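Side-chain contact in probable CoA-transferase alpha subunit (Rhodococcus jostii, PDB 6COJ), which binds a large acyl-coenzyme A thioester and is probably the alpha subunit of a CoA-transferase-family enzyme: residues L235-R239 / M240-G244. The protein carries 1 engineered substitution. Numbering follows the deposited sequence.
Sequences LILNR and MMVDG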
ATOM      1  N   LEU A 235      -7.259  11.169  -5.808  1.00 15.41           N
ATOM      2  CA  LEU A 235      -6.834  11.074  -7.205  1.00 14.92           C
ATOM      3  C   LEU A 235      -6.088   9.758  -7.390  1.00 15.25           C
ATOM      4  O   LEU A 235      -4.854   9.701  -7.391  1.00 15.94           O
ATOM      5  CB  LEU A 235      -5.968  12.270  -7.590  1.00 15.49           C
ATOM      6  CG  LEU A 235      -6.600  13.658  -7.435  1.00 17.09           C
ATOM      7  CD1 LEU A 235      -5.571  14.763  -7.587  1.00 17.85           C
ATOM      8  CD2 LEU A 235      -7.720  13.827  -8.457  1.00 19.61           C
ATOM      9  N   ILE A 236      -6.859   8.677  -7.523  1.00 15.28           N
ATOM     10  CA  ILE A 236      -6.258   7.346  -7.495  1.00 16.40           C
ATOM     11  C   ILE A 236      -5.748   6.862  -8.849  1.00 14.76           C
ATOM     12  O   ILE A 236      -4.926   5.938  -8.885  1.00 15.63           O
ATOM     13  CB  ILE A 236      -7.121   6.277  -6.797  1.00 16.14           C
ATOM     14  CG1 ILE A 236      -8.417   6.015  -7.572  1.00 15.84           C
ATOM     15  CG2 ILE A 236      -7.384   6.666  -5.321  1.00 17.31           C
ATOM     16  CD1 ILE A 236      -9.179   4.787  -7.054  1.00 18.49           C
ATOM     17  N   LEU A 237      -6.207   7.435  -9.958  1.00 14.88           N
ATOM     18  CA  LEU A 237      -5.650   7.099 -11.263  1.00 14.75           C
ATOM     19  C   LEU A 237      -4.938   8.309 -11.844  1.00 14.92           C
ATOM     20  O   LEU A 237      -5.475   9.426 -11.823  1.00 13.62           O
ATOM     21  CB  LEU A 237      -6.734   6.645 -12.241  1.00 14.99           C
ATOM     22  CG  LEU A 237      -7.645   5.483 -11.819  1.00 13.89           C
ATOM     23  CD1 LEU A 237      -8.521   5.025 -12.983  1.00 14.49           C
ATOM     24  CD2 LEU A 237      -6.865   4.303 -11.287  1.00 16.65           C
ATOM     25  N   ASN A 238      -3.743   8.082 -12.373  1.00 15.18           N
ATOM     26  CA  ASN A 238      -3.023   9.073 -13.158  1.00 13.83           C
ATOM     27  C   ASN A 238      -2.998   8.622 -14.621  1.00 14.17           C
ATOM     28  O   ASN A 238      -3.506   7.552 -14.966  1.00 14.75           O
ATOM     29  CB  ASN A 238      -1.636   9.348 -12.549  1.00 13.99           C
ATOM     30  CG  ASN A 238      -0.715   8.140 -12.594  1.00 14.05           C
ATOM     31  OD1 ASN A 238      -0.632   7.445 -13.608  1.00 15.33           O
ATOM     32  ND2 ASN A 238      -0.032   7.878 -11.490  1.00 15.94           N
ATOM     33  N   ARG A 239      -2.399   9.443 -15.487  1.00 15.20           N
ATOM     34  CA  ARG A 239      -2.520   9.185 -16.922  1.00 15.75           C
ATOM     35  C   ARG A 239      -1.823   7.902 -17.351  1.00 16.52           C
ATOM     36  O   ARG A 239      -2.196   7.337 -18.385  1.00 18.57           O
ATOM     37  CB  ARG A 239      -1.995  10.369 -17.741  1.00 17.38           C
ATOM     38  CG  ARG A 239      -2.872  11.598 -17.690  1.00 16.07           C
ATOM     39  CD  ARG A 239      -2.363  12.698 -18.635  1.00 16.63           C
ATOM     40  NE  ARG A 239      -1.135  13.330 -18.142  1.00 15.90           N
ATOM     41  CZ  ARG A 239       0.073  13.157 -18.667  1.00 16.65           C
ATOM     42  NH1 ARG A 239       0.248  12.363 -19.719  1.00 17.69           N
ATOM     43  NH2 ARG A 239       1.114  13.784 -18.128  1.00 16.12           N
ATOM     44  N   MET A 240      -0.829   7.428 -16.594  1.00 15.94           N
ATOM     45  CA  MET A 240      -0.123   6.195 -16.934  1.00 19.38           C
ATOM     46  C   MET A 240      -0.911   4.955 -16.588  1.00 14.27           C
ATOM     47  O   MET A 240      -0.397   3.844 -16.779  1.00 17.24           O
ATOM     48  CB  MET A 240       1.173   6.078 -16.141  1.00 26.67           C
ATOM     49  CG  MET A 240       2.017   7.272 -16.188  1.00 26.31           C
ATOM     50  SD  MET A 240       3.631   6.895 -15.559  1.00 20.53           S
ATOM     51  CE  MET A 240       3.366   6.900 -13.802  1.00 19.65           C
ATOM     52  N   MET A 241      -2.103   5.108 -16.027  1.00 14.58           N
ATOM     53  CA  MET A 241      -2.884   3.975 -15.556  1.00 15.00           C
ATOM     54  C   MET A 241      -4.155   3.738 -16.352  1.00 14.87           C
ATOM     55  O   MET A 241      -4.927   2.837 -15.994  1.00 15.57           O
ATOM     56  CB  MET A 241      -3.236   4.174 -14.080  1.00 14.76           C
ATOM     57  CG  MET A 241      -2.006   4.311 -13.196  1.00 15.27           C
ATOM     58  SD  MET A 241      -2.343   4.908 -11.524  1.00 15.99           S
ATOM     59  CE  MET A 241      -3.171   3.495 -10.799  1.00 16.94           C
ATOM     60  N   VAL A 242      -4.399   4.509 -17.415  1.00 13.83           N
ATOM     61  CA  VAL A 242      -5.674   4.499 -18.125  1.00 13.69           C
ATOM     62  C   VAL A 242      -5.420   4.590 -19.620  1.00 16.02           C
ATOM     63  O   VAL A 242      -4.608   5.399 -20.079  1.00 16.19           O
ATOM     64  CB  VAL A 242      -6.548   5.687 -17.672  1.00 13.50           C
ATOM     65  CG1 VAL A 242      -7.823   5.771 -18.524  1.00 15.58           C
ATOM     66  CG2 VAL A 242      -6.880   5.571 -16.200  1.00 17.02           C
ATOM     67  N   ASP A 243      -6.149   3.785 -20.390  1.00 16.07           N
ATOM     68  CA  ASP A 243      -6.080   3.876 -21.842  1.00 16.37           C
ATOM     69  C   ASP A 243      -7.332   4.438 -22.489  1.00 15.79           C
ATOM     70  O   ASP A 243      -7.227   5.072 -23.538  1.00 17.86           O
ATOM     71  CB  ASP A 243      -5.724   2.519 -22.452  1.00 19.04           C
ATOM     72  CG  ASP A 243      -4.441   1.974 -21.879  1.00 24.94           C
ATOM     73  OD1 ASP A 243      -3.372   2.580 -22.110  1.00 27.63           O
ATOM     74  OD2 ASP A 243      -4.504   0.970 -21.151  1.00 17.01           O
ATOM     75  N   GLY A 244      -8.496   4.242 -21.889  1.00 15.58           N
ATOM     76  CA  GLY A 244      -9.715   4.835 -22.406  1.00 16.59           C
ATOM     77  C   GLY A 244     -10.596   5.308 -21.274  1.00 15.99           C
ATOM     78  O   GLY A 244     -10.650   4.694 -20.202  1.00 15.26           O
TER
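Met-241 N donates to Asn-238 O at 3.0 Å, closing a type I beta turn over Arg-239 and Met-240, with the donor well above the carbonyl plane. The turn leads from the short, weakly bonded strand 235-237, where Ile-236 and Leu-237 form a classic bulge opposite Ala-193, toward strand 244-247, outermost within this chain in the parallel sheet. An Asx turn is nested within it: Asn-238 OD1 accepts from Met-240 N at 3.0 Å, the donor tilted 16° from the amide carbonyl plane and the bond bent at the hydrogen (133°). Chi1 of 65° sets Asn-238 CG between its backbone N and carbonyl carbon, which brings OD1 to Met-240 N. Replacing Asn-238 with an alanine would probably leave Met-240 N without this acceptor and the turn less firmly fixed. Met-241 CG lies 3.4 Å from Asn-238 OD1. Arg-239 NH1 and NH2 bond to the backbone of a chain of another protein, and NE pairs with an acidic side chain there; Met-240 packs on an apolar one. Val-242 CG2 meets Leu-237 CD1 at 3.7 Å, and both residues rest on Val-215. Met-241 SD receives a weak, nearly straight bond from Asn-238 N (3.6 Å), while Met-241 CE reaches Leu-237 CD2 at 3.8 Å.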